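Local coordinates for argininosuccinate lyase (Chelativorans sp., PDB 6RXA), which is an engineered EDDS lyase, a C-N lyase of the aspartase/fumarase superfamily that probably also splits argininosuccinate into fumarate and arginine, at residues F123-L128 against E188-I193; R130-V135 against K181-Y186; Q57-V62 against T206-N211. The protein carries 2 engineered substitutions. All coordinates share one frame; numbering follows the deposited sequence.

The three contacts are nested along the chain: contact 2 lies inside the loop closed by contact 1, and both lie inside the loop closed by contact 3. Contacts 1 and 2, with centres about 10 Å apart, are successive levels of one interface, the antiparallel pairing of helix 112-147 with helix 168-193, where L128 of the first level touches Y186 of the second. Contact 3 joins two loops near one end of the elongated chain; its centre is about 29 Å from that of contact 1 and about 39 Å from that of contact 2. Residues of all three also reach a second subunit, so the buried helix pair and the peripheral loops alike border the oligomer interface.

Contact 1: residues F123-L128 against E188-I193; sequences FLRDQL and ELYARI. With NA (sodium ion), chain F.
Helix segments 123-128 and 188-193 run nearly antiparallel, their axes 10.0 Å apart at closest approach with N-to-C directions at 158°, and the CA atoms of R125 and I193 come within 6.3 Å. L128 carries much of the packing. Its CG stands anti to the backbone N (chi1 -170°). Its CD2 lies 3.5 Å from CA of Y190 and near the plane of the Y190 ring, at its edge. The same methyl meets I193 CD1 at 3.6 Å and L189 CG at 3.9 Å, so one branch of L128 touches three residues of the facing helix. I193 reaches back with both branches: CD1 against L128 CD2, and CG2 to the backbone N of R125 at 3.8 Å. All six touching residues are buried. The two helices belong to the long-helix bundle of the aspartase/fumarase fold, and helices 236-262, 329-348 and 451-500 also pack on them. R125 presents its aliphatic part to Y190, CG approaching CE1 obliquely at 3.5 Å, with guanidinium and ring planes 35° apart. Its charged end turns to N194 and the carbonyl of L219 and makes a cation-pi contact with F221. E188 OE1 binds a sodium ion at 2.3 Å; two waters and E188 OE1 of the second subunit are further ligands. E188 also forms a salt bridge with R192 of the second subunit, and R192 with E188 of that subunit.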
loop_
_atom_site.group_PDB
_atom_site.type_symbol
_atom_site.label_atom_id
_atom_site.label_comp_id
_atom_site.label_asym_id
_atom_site.label_seq_id
_atom_site.Cartn_x
_atom_site.Cartn_y
_atom_site.Cartn_z
ATOM N N PHE A 123 4.748 -11.842 22.374
ATOM C CA PHE A 123 3.637 -12.327 21.567
ATOM C C PHE A 123 4.092 -12.649 20.149
ATOM O O PHE A 123 3.842 -13.751 19.651
ATOM C CB PHE A 123 2.516 -11.284 21.548
ATOM C CG PHE A 123 1.476 -11.540 20.503
ATOM C CD1 PHE A 123 0.642 -12.635 20.603
ATOM C CD2 PHE A 123 1.348 -10.692 19.420
ATOM C CE1 PHE A 123 -0.299 -12.887 19.620
ATOM C CE2 PHE A 123 0.392 -10.937 18.440
ATOM C CZ PHE A 123 -0.424 -12.029 18.551
ATOM N N LEU A 124 4.770 -11.703 19.486
ATOM C CA LEU A 124 5.214 -11.937 18.113
ATOM C C LEU A 124 6.197 -13.099 18.042
ATOM O O LEU A 124 6.189 -13.872 17.074
ATOM C CB LEU A 124 5.824 -10.682 17.494
ATOM C CG LEU A 124 4.857 -9.522 17.292
ATOM C CD1 LEU A 124 5.575 -8.303 16.715
ATOM C CD2 LEU A 124 3.670 -9.921 16.412
ATOM N N ARG A 125 7.059 -13.231 19.063
ATOM C CA ARG A 125 8.032 -14.321 19.109
ATOM C C ARG A 125 7.326 -15.673 19.108
ATOM O O ARG A 125 7.670 -16.562 18.320
ATOM C CB ARG A 125 8.900 -14.145 20.360
ATOM C CG ARG A 125 9.935 -15.211 20.598
ATOM C CD ARG A 125 10.765 -14.894 21.847
ATOM N NE ARG A 125 9.978 -15.042 23.067
ATOM C CZ ARG A 125 10.419 -14.742 24.285
ATOM N NH1 ARG A 125 11.639 -14.242 24.457
ATOM N NH2 ARG A 125 9.639 -14.950 25.329
ATOM N N ASP A 126 6.322 -15.844 19.972
ATOM C CA ASP A 126 5.571 -17.097 19.972
ATOM C C ASP A 126 4.854 -17.295 18.641
ATOM O O ASP A 126 4.819 -18.412 18.108
ATOM C CB ASP A 126 4.573 -17.126 21.129
ATOM C CG ASP A 126 5.161 -17.736 22.416
ATOM O OD1 ASP A 126 6.292 -18.265 22.418
ATOM O OD2 ASP A 126 4.474 -17.679 23.453
ATOM N N GLN A 127 4.295 -16.220 18.073
ATOM C CA GLN A 127 3.586 -16.348 16.804
ATOM C C GLN A 127 4.543 -16.637 15.655
ATOM O O GLN A 127 4.164 -17.294 14.679
ATOM C CB GLN A 127 2.774 -15.090 16.527
ATOM C CG GLN A 127 1.605 -14.917 17.491
ATOM C CD GLN A 127 0.615 -16.060 17.443
ATOM O OE1 GLN A 127 0.019 -16.340 16.408
ATOM N NE2 GLN A 127 0.433 -16.733 18.574
ATOM N N LEU A 128 5.782 -16.160 15.758
ATOM C CA LEU A 128 6.790 -16.479 14.755
ATOM C C LEU A 128 7.179 -17.950 14.815
ATOM O O LEU A 128 7.317 -18.598 13.769
ATOM C CB LEU A 128 7.986 -15.545 14.920
ATOM C CG LEU A 128 9.071 -15.523 13.857
ATOM C CD1 LEU A 128 8.436 -15.312 12.505
ATOM C CD2 LEU A 128 10.031 -14.395 14.192
ATOM N N GLU A 188 15.845 -15.130 10.355
ATOM C CA GLU A 188 16.575 -13.869 10.458
ATOM C C GLU A 188 15.787 -12.850 11.260
ATOM O O GLU A 188 16.347 -12.146 12.114
ATOM C CB GLU A 188 16.858 -13.338 9.051
ATOM C CG GLU A 188 17.857 -14.183 8.264
ATOM C CD GLU A 188 17.788 -13.955 6.764
ATOM O OE1 GLU A 188 17.097 -13.017 6.330
ATOM O OE2 GLU A 188 18.422 -14.740 6.026
ATOM N N LEU A 189 14.484 -12.751 10.990
ATOM C CA LEU A 189 13.612 -11.866 11.749
ATOM C C LEU A 189 13.569 -12.269 13.220
ATOM O O LEU A 189 13.587 -11.410 14.109
ATOM C CB LEU A 189 12.218 -11.923 11.135
ATOM C CG LEU A 189 11.101 -11.315 11.975
ATOM C CD1 LEU A 189 11.262 -9.814 12.145
ATOM C CD2 LEU A 189 9.753 -11.619 11.341
ATOM N N TYR A 190 13.512 -13.573 13.496
ATOM C CA TYR A 190 13.421 -14.031 14.876
ATOM C C TYR A 190 14.554 -13.457 15.712
ATOM O O TYR A 190 14.353 -13.074 16.872
ATOM C CB TYR A 190 13.428 -15.559 14.921
ATOM C CG TYR A 190 13.143 -16.121 16.305
ATOM C CD1 TYR A 190 11.841 -16.292 16.740
ATOM C CD2 TYR A 190 14.180 -16.477 17.169
ATOM C CE1 TYR A 190 11.574 -16.816 17.996
ATOM C CE2 TYR A 190 13.923 -16.998 18.427
ATOM C CZ TYR A 190 12.613 -17.169 18.831
ATOM O OH TYR A 190 12.340 -17.691 20.080
ATOM N N ALA A 191 15.753 -13.368 15.136
ATOM C CA ALA A 191 16.887 -12.880 15.913
ATOM C C ALA A 191 16.713 -11.425 16.329
ATOM O O ALA A 191 17.281 -11.004 17.352
ATOM C CB ALA A 191 18.182 -13.048 15.111
ATOM N N ARG A 192 15.976 -10.643 15.530
ATOM C CA ARG A 192 15.691 -9.254 15.875
ATOM C C ARG A 192 14.484 -9.126 16.804
ATOM O O ARG A 192 14.452 -8.211 17.634
ATOM C CB ARG A 192 15.516 -8.401 14.617
ATOM C CG ARG A 192 16.845 -7.995 13.977
ATOM C CD ARG A 192 16.661 -7.152 12.697
ATOM N NE ARG A 192 16.184 -7.921 11.555
ATOM C CZ ARG A 192 16.970 -8.650 10.766
ATOM N NH1 ARG A 192 18.276 -8.718 11.002
ATOM N NH2 ARG A 192 16.458 -9.313 9.748
ATOM N N ILE A 193 13.484 -10.008 16.676
ATOM C CA ILE A 193 12.338 -9.977 17.586
ATOM C C ILE A 193 12.766 -10.383 18.988
ATOM O O ILE A 193 12.303 -9.812 19.980
ATOM C CB ILE A 193 11.209 -10.886 17.063
ATOM C CG1 ILE A 193 10.515 -10.239 15.868
ATOM C CG2 ILE A 193 10.180 -11.167 18.159
ATOM C CD1 ILE A 193 9.396 -11.027 15.277
HETATM NA NA NA F . 16.411 -10.868 6.574
HETATM O O HOH W 1 14.184 -11.232 7.338
HETATM O O HOH W 2 16.537 -9.112 4.968
#

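Contact 2: residues R130-V135 against K181-Y186; sequences RTIEAV and KNLDRY
T131 sets its CG2 methyl over one face of the Y186 ring, the two side chains lying roughly perpendicular; CG2 lies 4.0 Å from the Y186 ring centroid and 27° off the normal, a CH-pi contact. The methyl sits near the hydroxyl end of the ring, 3.5 Å from Y186 CZ. On T131, CG2 is anti to the backbone N, whereas OG1 bonds back to the carbonyl of Q127 in its own helix. I132 and Y186 instead lie alongside each other, pointing opposite ways, with I132 CG1 at 3.9 Å from Y186 CB. V135 and L183 are likewise opposed in direction, V135 CG1 meeting L183 CD2 at 3.7 Å, and I132 CG2 touches that same L183 methyl. V135 CG2 approaches the Y186 ring obliquely, 4.2 Å from Y186 CE2. The buried phenol of Y186 is satisfied by N245. The segments run antiparallel at 169°, 10.6 Å apart at closest approach of their axes, a helix pairing within the helical bundle of the aspartase/fumarase fold. Around them, helix 236-262 packs on V135 and Y186, helix 329-348 on T131 and Y186, and helix 451-500 on I132 and L183.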
loop_
_atom_site.group_PDB
_atom_site.type_symbol
_atom_site.label_atom_id
_atom_site.label_comp_id
_atom_site.label_asym_id
_atom_site.label_seq_id
_atom_site.Cartn_x
_atom_site.Cartn_y
_atom_site.Cartn_z
ATOM N N ARG A 130 5.160 -20.326 15.908
ATOM C CA ARG A 130 3.957 -20.936 15.344
ATOM C C ARG A 130 3.981 -20.894 13.819
ATOM O O ARG A 130 3.650 -21.887 13.148
ATOM C CB ARG A 130 2.748 -20.176 15.889
ATOM C CG ARG A 130 1.405 -20.687 15.430
ATOM C CD ARG A 130 0.304 -19.712 15.830
ATOM N NE ARG A 130 -1.023 -20.206 15.466
ATOM C CZ ARG A 130 -2.068 -19.421 15.214
ATOM N NH1 ARG A 130 -1.943 -18.091 15.279
ATOM N NH2 ARG A 130 -3.231 -19.968 14.877
ATOM N N THR A 131 4.382 -19.754 13.256
ATOM C CA THR A 131 4.424 -19.592 11.808
ATOM C C THR A 131 5.503 -20.462 11.184
ATOM O O THR A 131 5.257 -21.126 10.168
ATOM C CB THR A 131 4.664 -18.111 11.486
ATOM O OG1 THR A 131 3.554 -17.324 11.936
ATOM C CG2 THR A 131 4.838 -17.888 10.000
ATOM N N ILE A 132 6.704 -20.482 11.776
ATOM C CA ILE A 132 7.774 -21.342 11.277
ATOM C C ILE A 132 7.342 -22.802 11.294
ATOM O O ILE A 132 7.598 -23.544 10.345
ATOM C CB ILE A 132 9.074 -21.088 12.067
ATOM C CG1 ILE A 132 9.607 -19.700 11.687
ATOM C CG2 ILE A 132 10.113 -22.160 11.786
ATOM C CD1 ILE A 132 10.717 -19.174 12.584
ATOM N N GLU A 133 6.670 -23.234 12.360
ATOM C CA GLU A 133 6.172 -24.607 12.403
ATOM C C GLU A 133 5.200 -24.875 11.257
ATOM O O GLU A 133 5.276 -25.923 10.605
ATOM C CB GLU A 133 5.521 -24.863 13.757
ATOM C CG GLU A 133 5.005 -26.269 13.937
ATOM C CD GLU A 133 4.392 -26.480 15.308
ATOM O OE1 GLU A 133 3.598 -25.624 15.744
ATOM O OE2 GLU A 133 4.708 -27.492 15.950
ATOM N N ALA A 134 4.277 -23.940 10.995
ATOM C CA ALA A 134 3.309 -24.130 9.915
ATOM C C ALA A 134 3.992 -24.134 8.551
ATOM O O ALA A 134 3.649 -24.950 7.682
ATOM C CB ALA A 134 2.230 -23.048 9.983
ATOM N N VAL A 135 4.979 -23.252 8.350
ATOM C CA VAL A 135 5.699 -23.208 7.073
ATOM C C VAL A 135 6.518 -24.477 6.867
ATOM O O VAL A 135 6.600 -24.987 5.749
ATOM C CB VAL A 135 6.552 -21.932 6.966
ATOM C CG1 VAL A 135 7.398 -21.935 5.692
ATOM C CG2 VAL A 135 5.649 -20.710 6.985
ATOM N N LYS A 181 13.779 -20.221 1.386
ATOM C CA LYS A 181 14.212 -18.838 1.529
ATOM C C LYS A 181 13.295 -18.068 2.471
ATOM O O LYS A 181 13.760 -17.225 3.246
ATOM C CB LYS A 181 14.336 -18.174 0.157
ATOM C CG LYS A 181 15.552 -18.693 -0.611
ATOM C CD LYS A 181 15.727 -17.991 -1.945
ATOM C CE LYS A 181 14.613 -18.366 -2.896
ATOM N NZ LYS A 181 15.004 -18.004 -4.299
ATOM N N ASN A 182 11.987 -18.351 2.443
ATOM C CA ASN A 182 11.084 -17.727 3.405
ATOM C C ASN A 182 11.386 -18.167 4.835
ATOM O O ASN A 182 11.289 -17.360 5.767
ATOM C CB ASN A 182 9.629 -17.983 3.011
ATOM C CG ASN A 182 9.171 -17.047 1.904
ATOM O OD1 ASN A 182 9.416 -15.842 1.966
ATOM N ND2 ASN A 182 8.539 -17.596 0.874
ATOM N N LEU A 183 11.794 -19.424 5.027
ATOM C CA LEU A 183 12.196 -19.858 6.365
ATOM C C LEU A 183 13.442 -19.103 6.825
ATOM O O LEU A 183 13.535 -18.710 7.989
ATOM C CB LEU A 183 12.403 -21.371 6.388
ATOM C CG LEU A 183 11.091 -22.166 6.413
ATOM C CD1 LEU A 183 11.327 -23.605 6.031
ATOM C CD2 LEU A 183 10.395 -22.094 7.782
ATOM N N ASP A 184 14.399 -18.873 5.925
ATOM C CA ASP A 184 15.529 -18.017 6.267
ATOM C C ASP A 184 15.052 -16.617 6.661
ATOM O O ASP A 184 15.519 -16.052 7.657
ATOM C CB ASP A 184 16.515 -17.924 5.106
ATOM C CG ASP A 184 17.391 -19.155 4.956
ATOM O OD1 ASP A 184 17.651 -19.873 5.951
ATOM O OD2 ASP A 184 17.857 -19.385 3.813
ATOM N N ARG A 185 14.127 -16.028 5.888
ATOM C CA ARG A 185 13.656 -14.686 6.232
ATOM C C ARG A 185 13.069 -14.660 7.640
ATOM O O ARG A 185 13.311 -13.727 8.418
ATOM C CB ARG A 185 12.584 -14.203 5.250
ATOM C CG ARG A 185 13.062 -13.825 3.868
ATOM C CD ARG A 185 11.884 -13.258 2.979
ATOM N NE ARG A 185 12.510 -12.921 1.724
ATOM C CZ ARG A 185 12.571 -13.713 0.666
ATOM N NH1 ARG A 185 11.891 -14.860 0.610
ATOM N NH2 ARG A 185 13.290 -13.323 -0.364
ATOM N N TYR A 186 12.270 -15.674 7.978
ATOM C CA TYR A 186 11.638 -15.716 9.289
ATOM C C TYR A 186 12.647 -15.957 10.413
ATOM O O TYR A 186 12.530 -15.350 11.478
ATOM C CB TYR A 186 10.567 -16.802 9.312
ATOM C CG TYR A 186 9.212 -16.423 8.770
ATOM C CD1 TYR A 186 8.494 -15.349 9.298
ATOM C CD2 TYR A 186 8.620 -17.170 7.759
ATOM C CE1 TYR A 186 7.237 -15.028 8.822
ATOM C CE2 TYR A 186 7.357 -16.853 7.283
ATOM C CZ TYR A 186 6.678 -15.786 7.810
ATOM O OH TYR A 186 5.424 -15.489 7.324
#

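Contact 3: residues Q57-V62 against T206-N211; sequences QGILTV and TGWPLN
I59 packs against W208, P209 and L210, while Q57 bonds to the backbone of P209, dividing this loop-to-loop contact into an apolar part and a more open polar part. In the closely packed part, I59 spreads its branches over the loop 206-211. CG2 comes within 4.0 Å of W208 CE3, approaching the indole obliquely, while CD1 of I59 lies 3.9 Å from P209 CD and 4.1 Å from L210 CD2, the side chains of I59 and L210 being roughly perpendicular. L54 and I108 also pack on I59. The indole nitrogen of W208 is held by D372 of the second subunit, whose R376 adds a cation-pi contact. The polar side is partly exposed and hydrated: one firm bond from Q57, and beyond it a weaker link through water. The Q57 chain bends at chi2 (-58°), which places CD. Its NE2 donates to P209 O over 2.8 Å, nearly straight at 170° and in the plane of the glutamine amide, though tilted from that of the carbonyl. A water donates to Q57 OE1 at 2.7 Å and accepts a weak bond of 3.1 Å from N211 ND2, bridging two amides whose planes stand 69° apart. P209 centres an inverse gamma turn closed by L210 N bonding W208 O. The contact joins two helix termini: positive-phi G58 forms the Schellman motif ending helix 35-56, and N211 is the N-cap of helix 212-218.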
loop_
_atom_site.group_PDB
_atom_site.type_symbol
_atom_site.label_atom_id
_atom_site.label_comp_id
_atom_site.label_asym_id
_atom_site.label_seq_id
_atom_site.Cartn_x
_atom_site.Cartn_y
_atom_site.Cartn_z
ATOM N N GLN A 57 18.229 -7.696 42.908
ATOM C CA GLN A 57 18.975 -6.447 43.018
ATOM C C GLN A 57 18.810 -5.774 44.375
ATOM O O GLN A 57 19.421 -4.722 44.599
ATOM C CB GLN A 57 18.558 -5.481 41.907
ATOM C CG GLN A 57 18.866 -5.980 40.516
ATOM C CD GLN A 57 20.334 -6.277 40.330
ATOM O OE1 GLN A 57 20.768 -7.424 40.434
ATOM N NE2 GLN A 57 21.112 -5.243 40.082
ATOM N N GLY A 58 18.003 -6.335 45.270
ATOM C CA GLY A 58 17.782 -5.742 46.575
ATOM C C GLY A 58 16.855 -4.551 46.581
ATOM O O GLY A 58 16.723 -3.890 47.617
ATOM N N ILE A 59 16.207 -4.256 45.455
ATOM C CA ILE A 59 15.266 -3.142 45.391
ATOM C C ILE A 59 13.983 -3.496 46.127
ATOM O O ILE A 59 13.384 -2.652 46.807
ATOM C CB ILE A 59 15.029 -2.750 43.922
ATOM C CG1 ILE A 59 16.336 -2.194 43.338
ATOM C CG2 ILE A 59 13.913 -1.743 43.805
ATOM C CD1 ILE A 59 16.320 -2.010 41.841
ATOM N N LEU A 60 13.549 -4.748 46.020
ATOM C CA LEU A 60 12.448 -5.270 46.810
ATOM C C LEU A 60 12.997 -6.295 47.786
ATOM O O LEU A 60 13.921 -7.046 47.454
ATOM C CB LEU A 60 11.414 -5.987 45.937
ATOM C CG LEU A 60 10.721 -5.166 44.856
ATOM C CD1 LEU A 60 9.819 -6.087 44.030
ATOM C CD2 LEU A 60 9.912 -4.025 45.442
ATOM N N THR A 61 12.418 -6.340 48.982
ATOM C CA THR A 61 12.698 -7.433 49.889
ATOM C C THR A 61 11.985 -8.699 49.415
ATOM O O THR A 61 11.035 -8.654 48.629
ATOM C CB THR A 61 12.205 -7.091 51.296
ATOM O OG1 THR A 61 10.775 -6.993 51.291
ATOM C CG2 THR A 61 12.788 -5.769 51.760
ATOM N N VAL A 62 12.448 -9.848 49.909
ATOM C CA VAL A 62 11.761 -11.100 49.600
ATOM C C VAL A 62 10.312 -11.034 50.068
ATOM O O VAL A 62 9.408 -11.570 49.417
ATOM C CB VAL A 62 12.517 -12.300 50.200
ATOM C CG1 VAL A 62 11.721 -13.578 50.011
ATOM C CG2 VAL A 62 13.880 -12.435 49.552
ATOM N N THR A 206 16.939 4.449 33.748
ATOM C CA THR A 206 16.524 4.729 35.111
ATOM C C THR A 206 17.751 4.791 35.999
ATOM O O THR A 206 18.779 4.179 35.703
ATOM C CB THR A 206 15.553 3.649 35.618
ATOM O OG1 THR A 206 15.212 3.906 36.985
ATOM C CG2 THR A 206 16.169 2.270 35.534
ATOM N N GLY A 207 17.624 5.528 37.097
ATOM C CA GLY A 207 18.642 5.503 38.128
ATOM C C GLY A 207 18.596 4.300 39.042
ATOM O O GLY A 207 19.547 4.075 39.797
ATOM N N TRP A 208 17.523 3.509 38.997
ATOM C CA TRP A 208 17.483 2.288 39.788
ATOM C C TRP A 208 18.465 1.267 39.216
ATOM O O TRP A 208 18.586 1.143 37.994
ATOM C CB TRP A 208 16.067 1.706 39.803
ATOM C CG TRP A 208 15.109 2.535 40.588
ATOM C CD1 TRP A 208 14.217 3.444 40.099
ATOM C CD2 TRP A 208 14.959 2.541 42.004
ATOM N NE1 TRP A 208 13.521 4.021 41.132
ATOM C CE2 TRP A 208 13.958 3.484 42.313
ATOM C CE3 TRP A 208 15.575 1.844 43.048
ATOM C CZ2 TRP A 208 13.558 3.743 43.622
ATOM C CZ3 TRP A 208 15.177 2.101 44.350
ATOM C CH2 TRP A 208 14.174 3.042 44.624
ATOM N N PRO A 209 19.168 0.515 40.071
ATOM C CA PRO A 209 20.219 -0.393 39.558
ATOM C C PRO A 209 19.660 -1.720 39.053
ATOM O O PRO A 209 19.815 -2.783 39.653
ATOM C CB PRO A 209 21.135 -0.554 40.778
ATOM C CG PRO A 209 20.220 -0.429 41.942
ATOM C CD PRO A 209 19.174 0.601 41.542
ATOM N N LEU A 210 19.012 -1.673 37.894
ATOM C CA LEU A 210 18.449 -2.886 37.319
ATOM C C LEU A 210 19.561 -3.764 36.760
ATOM O O LEU A 210 20.646 -3.291 36.401
ATOM C CB LEU A 210 17.484 -2.526 36.192
ATOM C CG LEU A 210 16.428 -1.459 36.513
ATOM C CD1 LEU A 210 15.462 -1.321 35.336
ATOM C CD2 LEU A 210 15.679 -1.772 37.806
ATOM N N ASN A 211 19.276 -5.054 36.668
ATOM C CA ASN A 211 20.106 -5.991 35.916
ATOM C C ASN A 211 19.306 -6.384 34.677
ATOM O O ASN A 211 18.468 -7.296 34.725
ATOM C CB ASN A 211 20.492 -7.210 36.741
ATOM C CG ASN A 211 21.399 -8.156 35.979
ATOM O OD1 ASN A 211 21.569 -8.030 34.765
ATOM N ND2 ASN A 211 21.977 -9.118 36.687
HETATM O O HOH W 3 19.877 -9.524 38.990
#